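Local coordinates for protein extracellular sialidase/neuraminidase, putative (Aspergillus fumigatus, PDB 2XZI) that hydrolyses sialic acid-type glycosides, with a preference for the deaminated sugar Kdn, and is probably secreted, at residues G34-I40 against E56-N62; D64-L70 against G96-W102. One frame throughout, in Å; residues are numbered along the deposited sequence.

Contact 1. Residues G34-I40 against E56-N62; sequences GFHSFRI and EGRRHTN. With KDM (deamino-alpha-neuraminic acid), chain C.
S37 to I40 and E56 to R58 run antiparallel as the two arms of a β-hairpin, with S37–R58 and R39–E56 as hydrogen-bonded pairs, F38–G57 as the non-hydrogen-bonded pair between them, and a classic β bulge where H36 and S37 both face R58. The bulge sets the two successive donors differently: S37 N lies in the carbonyl plane of R58, at 3.2 Å from R58 O, whereas H36 N stands 58° out of that of R59. G57 suits its place because, having no side chain, it leaves the room that the F35 ring takes up against its backbone, F35 CD1 being 3.2 Å from G57 C. The aliphatic part of R59 passes the same ring and bends so that NH1 meets G34 O in the guanidinium plane at 2.8 Å. Beside the bulge, H36 has CG anti to the backbone N (chi1 178°), which lays its imidazole against T61; T61 CA sits over one ring face in a CH-π contact. Beyond them, on the face of S37, R39, E56 and R58, the charged groups gather. R58, extended from CG to NE, grips E56 OE1 side-on with NE and NH2, the latter at 2.8 Å, both from one face of the carboxylate, while NH1 bonds N62 O. Fixed in plane by E56 and N62 O, R58 turns NH2 to O4 of the bound Kdn at 2.9 Å. R39, bent at chi3 (60°), crosses over the R58 guanidinium and gives both NH1 and NH2 to the sugar carboxylate oxygen O1A, NH2 at 2.9 Å; its NE is salt-bridged to E354. R39 NH1 and R58 NH1 lie 3.5 Å apart, their charge probably balanced by E56, D64 and E354, consistent with a cationic surface held ready for an acidic sugar.

Contact 2. Residues D64-L70 against G96-W102; sequences DFGDINL and GSGAGTW. With NA (sodium ion), chain E; KDM (deamino-alpha-neuraminic acid), chain C.
D67 and N69 on one side and G96 and G98 on the other meet at a sodium ion. D67 OD1 and N69 OD1 bind it at 2.4 Å each, as does G98 O, and G96 O comes to 2.3 Å; two waters complete six oxygens. Hard oxygen donors suit sodium, and a single carboxylate among them would balance its single charge. With chi1 at -173°, D67 carries its carboxylate beside the carbonyl carbon, from where OD1 meets the metal, while OD2 accepts from a water that is itself a sodium ligand and also accepts from N69 ND2, holding the two side chains in a set orientation. The glycines fit the loop: G96 CA packs against N69 CG, which a residue without a side chain allows, and G98 has a positive phi. Backbone hydrogen bonds form the second group. I68 bridges T101 by a bond from I68 N to G100 O, 3.2 Å, and by W102 N to I68 O, 2.9 Å. The other sodium-bound water donates to both I68 O and G100 O, tying the metal to this bridge. Among side chains, T101 OG1 donates to a lone pair of G66 O at 3.0 Å, and its methyl CG2 lies beside I68 CD1. W102 NE1 bonds S97 O in the indole plane, pinning the loop from within its own segment. At the far end D64 OD2 lies 2.5 Å from O2 of the bound Kdn, a hydrogen bond so short that its exact length is doubtful. The contact joins the start of strand 68-74 to that of strand 101-109, outermost in the next sheet; W102 meets W121 and Y154 there, I68 packs on E56 and R58 of strand 51-58, and L70 reaches L117 and L119 of strand 115-122.

In the fold
Contact 1 lies within one four-stranded antiparallel sheet, whereas contact 2 joins that sheet to the next, as neighbouring blades meet in the β-propeller of sialidases. They meet where strands 51-58 and 68-74 run side by side: G57 N lies 2.7 Å from N69 O, a probable hydrogen bond, and R58 NH1 is salt-bridged to D64 OD1 at 2.8 Å. Contact 1 is the more buried and carries arginines that receive the sugar; contact 2 is partly exposed, and its sodium loop relies on neutral oxygens, glycines and one carboxylate. Both reach the same Kdn, contact 1 through cationic donors and contact 2 through the acidic D64.

Contact 1. Residues G34-I40 against E56-N62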
# COMPACT_ATOMS: atom_id res chain seq x y z
N GLY A 34 -13.43 17.84 1.47
CA GLY A 34 -11.98 17.88 1.37
C GLY A 34 -11.30 17.13 2.50
O GLY A 34 -11.97 16.56 3.39
N PHE A 35 -9.98 17.15 2.46
CA PHE A 35 -9.18 16.33 3.38
C PHE A 35 -7.92 17.06 3.79
O PHE A 35 -7.17 17.59 2.94
CB PHE A 35 -8.83 14.97 2.73
CG PHE A 35 -10.03 14.19 2.29
CD1 PHE A 35 -10.69 13.36 3.17
CD2 PHE A 35 -10.53 14.33 1.01
CE1 PHE A 35 -11.81 12.65 2.77
CE2 PHE A 35 -11.67 13.64 0.59
CZ PHE A 35 -12.31 12.79 1.46
N HIS A 36 -7.69 17.11 5.10
CA HIS A 36 -6.47 17.66 5.63
C HIS A 36 -5.27 16.94 5.02
O HIS A 36 -4.33 17.57 4.52
CB HIS A 36 -6.51 17.50 7.15
CG HIS A 36 -5.28 18.00 7.84
ND1 HIS A 36 -4.11 17.28 7.89
CD2 HIS A 36 -5.05 19.15 8.52
CE1 HIS A 36 -3.20 17.97 8.56
NE2 HIS A 36 -3.74 19.11 8.94
N SER A 37 -5.31 15.61 5.08
CA SER A 37 -4.20 14.75 4.70
C SER A 37 -4.63 13.55 3.91
O SER A 37 -5.77 13.07 4.01
CB SER A 37 -3.49 14.26 5.95
OG SER A 37 -2.73 15.30 6.54
N PHE A 38 -3.69 13.06 3.11
CA PHE A 38 -3.84 11.78 2.45
C PHE A 38 -2.68 10.92 2.88
O PHE A 38 -1.54 11.37 2.86
CB PHE A 38 -3.84 11.95 0.95
CG PHE A 38 -5.01 12.76 0.44
CD1 PHE A 38 -6.23 12.15 0.21
CD2 PHE A 38 -4.89 14.13 0.19
CE1 PHE A 38 -7.32 12.86 -0.27
CE2 PHE A 38 -5.99 14.86 -0.26
CZ PHE A 38 -7.20 14.22 -0.51
N ARG A 39 -3.00 9.71 3.32
CA ARG A 39 -1.99 8.73 3.75
C ARG A 39 -2.37 7.34 3.28
O ARG A 39 -3.47 7.13 2.77
CB ARG A 39 -1.87 8.74 5.28
CG ARG A 39 -1.10 9.93 5.86
CD ARG A 39 -0.51 9.61 7.23
NE ARG A 39 0.41 8.49 7.09
CZ ARG A 39 0.76 7.65 8.06
NH1 ARG A 39 0.32 7.80 9.30
NH2 ARG A 39 1.56 6.63 7.75
N ILE A 40 -1.43 6.41 3.44
CA ILE A 40 -1.72 4.98 3.26
C ILE A 40 -2.08 4.62 1.81
O ILE A 40 -3.20 4.20 1.52
CB ILE A 40 -2.79 4.45 4.27
CG1 ILE A 40 -2.70 5.12 5.66
CG2 ILE A 40 -2.68 2.94 4.41
CD1 ILE A 40 -1.38 4.98 6.37
N GLU A 56 -6.14 6.74 2.04
CA GLU A 56 -6.99 7.23 3.10
C GLU A 56 -7.07 8.74 3.04
O GLU A 56 -6.06 9.44 3.10
CB GLU A 56 -6.40 6.82 4.45
CG GLU A 56 -6.62 5.35 4.78
CD GLU A 56 -6.05 4.97 6.13
OE1 GLU A 56 -5.95 5.85 7.02
OE2 GLU A 56 -5.74 3.78 6.30
N GLY A 57 -8.29 9.23 2.88
CA GLY A 57 -8.57 10.67 2.94
C GLY A 57 -8.87 10.97 4.40
O GLY A 57 -9.93 10.65 4.94
N ARG A 58 -7.89 11.57 5.06
CA ARG A 58 -8.00 11.87 6.48
C ARG A 58 -8.59 13.28 6.64
O ARG A 58 -7.92 14.29 6.37
CB ARG A 58 -6.65 11.65 7.18
CG ARG A 58 -6.14 10.22 7.05
CD ARG A 58 -4.93 9.92 7.90
NE ARG A 58 -4.70 8.47 7.93
CZ ARG A 58 -3.85 7.84 8.74
NH1 ARG A 58 -3.12 8.51 9.63
NH2 ARG A 58 -3.76 6.52 8.69
N ARG A 59 -9.84 13.33 7.08
CA ARG A 59 -10.65 14.53 6.93
C ARG A 59 -10.10 15.73 7.66
O ARG A 59 -9.97 16.81 7.05
CB ARG A 59 -12.07 14.24 7.35
CG ARG A 59 -12.82 13.32 6.37
CD ARG A 59 -13.66 14.10 5.37
NE ARG A 59 -14.74 14.85 6.04
CZ ARG A 59 -14.86 16.18 6.02
NH1 ARG A 59 -13.99 16.94 5.35
NH2 ARG A 59 -15.88 16.74 6.67
N HIS A 60 -9.78 15.57 8.94
CA HIS A 60 -9.56 16.73 9.80
C HIS A 60 -8.16 16.92 10.31
O HIS A 60 -7.77 18.04 10.64
CB HIS A 60 -10.52 16.70 10.99
CG HIS A 60 -11.95 16.55 10.59
ND1 HIS A 60 -12.61 17.48 9.82
CD2 HIS A 60 -12.84 15.56 10.83
CE1 HIS A 60 -13.85 17.08 9.61
NE2 HIS A 60 -14.02 15.92 10.22
N THR A 61 -7.41 15.82 10.42
CA THR A 61 -6.04 15.85 10.93
C THR A 61 -5.31 14.74 10.20
O THR A 61 -5.90 14.03 9.38
CB THR A 61 -5.96 15.56 12.44
OG1 THR A 61 -6.23 14.17 12.66
CG2 THR A 61 -6.93 16.43 13.26
N ASN A 62 -4.03 14.55 10.52
CA ASN A 62 -3.27 13.45 9.92
C ASN A 62 -3.37 12.15 10.73
O ASN A 62 -2.68 11.17 10.43
CB ASN A 62 -1.80 13.85 9.70
CG ASN A 62 -1.06 14.11 11.01
OD1 ASN A 62 -1.36 13.50 12.03
ND2 ASN A 62 -0.07 14.98 10.96
C2 KDM C . 0.71 4.09 11.49
C1 KDM C . 2.11 4.60 11.15
C3 KDM C . -0.27 4.41 10.35
C4 KDM C . -1.47 3.41 10.28
C5 KDM C . -1.66 2.55 11.53
C6 KDM C . -0.34 1.80 11.84
C7 KDM C . -0.36 1.09 13.20
C8 KDM C . 0.90 0.21 13.36
C9 KDM C . 0.92 -0.45 14.73
O5 KDM C . -2.78 1.64 11.36
O1A KDM C . 2.22 5.52 10.30
O1B KDM C . 3.05 4.04 11.77
O4 KDM C . -2.65 4.17 10.05
O6 KDM C . 0.83 2.67 11.80
O7 KDM C . -0.40 2.07 14.23
O8 KDM C . 0.93 -0.82 12.37
O9 KDM C . -0.18 -1.37 14.78
O2 KDM C . 0.35 4.82 12.68
O HOH W 1 -12.98 19.78 3.77
O HOH W 2 -11.40 18.93 5.83
O HOH W 3 -0.20 10.33 10.51

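Contact 2. Residues D64-L70 against G96-W102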
# COMPACT_ATOMS: atom_id res chain seq x y z
N ASP A 64 -4.55 8.61 12.69
CA ASP A 64 -4.99 7.29 12.19
C ASP A 64 -6.44 6.98 12.51
O ASP A 64 -7.01 6.03 11.98
CB ASP A 64 -4.17 6.15 12.83
CG ASP A 64 -2.67 6.24 12.60
OD1 ASP A 64 -2.19 7.03 11.77
OD2 ASP A 64 -1.95 5.49 13.29
N PHE A 65 -7.02 7.75 13.43
CA PHE A 65 -8.38 7.52 13.92
C PHE A 65 -9.22 8.75 13.60
O PHE A 65 -8.69 9.79 13.20
CB PHE A 65 -8.37 7.28 15.44
CG PHE A 65 -7.67 8.39 16.19
CD1 PHE A 65 -8.37 9.53 16.60
CD2 PHE A 65 -6.31 8.29 16.47
CE1 PHE A 65 -7.71 10.57 17.27
CE2 PHE A 65 -5.65 9.33 17.15
CZ PHE A 65 -6.36 10.47 17.54
N GLY A 66 -10.53 8.63 13.82
CA GLY A 66 -11.47 9.69 13.46
C GLY A 66 -12.03 9.48 12.07
O GLY A 66 -11.96 8.38 11.52
N ASP A 67 -12.61 10.54 11.51
CA ASP A 67 -13.29 10.47 10.23
C ASP A 67 -12.27 10.35 9.09
O ASP A 67 -11.56 11.32 8.76
CB ASP A 67 -14.18 11.71 10.06
CG ASP A 67 -15.07 11.63 8.84
OD1 ASP A 67 -15.15 10.56 8.19
OD2 ASP A 67 -15.71 12.66 8.52
N ILE A 68 -12.22 9.16 8.49
CA ILE A 68 -11.29 8.86 7.40
C ILE A 68 -12.06 8.10 6.35
O ILE A 68 -12.75 7.13 6.67
CB ILE A 68 -10.09 8.02 7.92
CG1 ILE A 68 -9.28 8.79 8.97
CG2 ILE A 68 -9.19 7.57 6.76
CD1 ILE A 68 -8.23 7.96 9.70
N ASN A 69 -11.98 8.59 5.11
CA ASN A 69 -12.67 7.96 3.98
C ASN A 69 -11.67 7.30 3.05
O ASN A 69 -10.52 7.73 2.95
CB ASN A 69 -13.53 8.98 3.20
CG ASN A 69 -14.52 9.68 4.08
OD1 ASN A 69 -14.87 9.18 5.14
ND2 ASN A 69 -15.02 10.84 3.63
N LEU A 70 -12.13 6.26 2.35
CA LEU A 70 -11.27 5.60 1.37
C LEU A 70 -11.52 6.22 0.02
O LEU A 70 -12.61 6.09 -0.54
CB LEU A 70 -11.56 4.09 1.32
CG LEU A 70 -10.40 3.18 0.90
CD1 LEU A 70 -9.94 3.42 -0.55
CD2 LEU A 70 -9.24 3.29 1.83
N GLY A 96 -17.17 6.14 2.39
CA GLY A 96 -16.95 7.23 3.35
C GLY A 96 -18.04 7.33 4.40
O GLY A 96 -18.09 8.29 5.18
N SER A 97 -18.92 6.34 4.44
CA SER A 97 -20.08 6.35 5.33
C SER A 97 -19.72 6.50 6.82
O SER A 97 -18.83 5.81 7.32
CB SER A 97 -20.93 5.10 5.11
OG SER A 97 -20.15 3.92 5.22
N GLY A 98 -20.42 7.39 7.52
CA GLY A 98 -20.19 7.57 8.95
C GLY A 98 -18.98 8.45 9.24
O GLY A 98 -18.38 9.02 8.31
N ALA A 99 -18.62 8.55 10.52
CA ALA A 99 -17.46 9.36 10.96
C ALA A 99 -16.36 8.45 11.53
O ALA A 99 -15.44 8.90 12.24
CB ALA A 99 -17.89 10.38 11.99
N GLY A 100 -16.46 7.17 11.19
CA GLY A 100 -15.44 6.20 11.53
C GLY A 100 -14.33 6.19 10.50
O GLY A 100 -14.28 7.02 9.58
N THR A 101 -13.44 5.22 10.65
CA THR A 101 -12.23 5.09 9.86
C THR A 101 -12.40 3.99 8.84
O THR A 101 -12.59 2.83 9.22
CB THR A 101 -11.01 4.70 10.76
OG1 THR A 101 -10.79 5.68 11.78
CG2 THR A 101 -9.74 4.46 9.93
N TRP A 102 -12.35 4.35 7.55
CA TRP A 102 -12.23 3.38 6.47
C TRP A 102 -10.82 3.48 5.92
O TRP A 102 -10.42 4.55 5.44
CB TRP A 102 -13.22 3.69 5.33
CG TRP A 102 -14.66 3.54 5.68
CD1 TRP A 102 -15.49 4.54 6.08
CD2 TRP A 102 -15.42 2.33 5.69
NE1 TRP A 102 -16.75 4.02 6.33
CE2 TRP A 102 -16.73 2.68 6.10
CE3 TRP A 102 -15.14 0.99 5.38
CZ2 TRP A 102 -17.76 1.72 6.22
CZ3 TRP A 102 -16.15 0.05 5.50
CH2 TRP A 102 -17.44 0.42 5.91
NA NA E . -16.66 9.39 6.67
C2 KDM C . 0.71 4.09 11.49
C1 KDM C . 2.11 4.60 11.15
C3 KDM C . -0.27 4.41 10.35
C4 KDM C . -1.47 3.41 10.28
C5 KDM C . -1.66 2.55 11.53
C6 KDM C . -0.34 1.80 11.84
C7 KDM C . -0.36 1.09 13.20
C8 KDM C . 0.90 0.21 13.36
C9 KDM C . 0.92 -0.45 14.73
O5 KDM C . -2.78 1.64 11.36
O1A KDM C . 2.22 5.52 10.30
O1B KDM C . 3.05 4.04 11.77
O4 KDM C . -2.65 4.17 10.05
O6 KDM C . 0.83 2.67 11.80
O7 KDM C . -0.40 2.07 14.23
O8 KDM C . 0.93 -0.82 12.37
O9 KDM C . -0.18 -1.37 14.78
O2 KDM C . 0.35 4.82 12.68
O HOH W 4 -11.77 6.49 14.98
O HOH W 5 -16.79 11.73 5.87
O HOH W 6 -15.45 7.60 7.38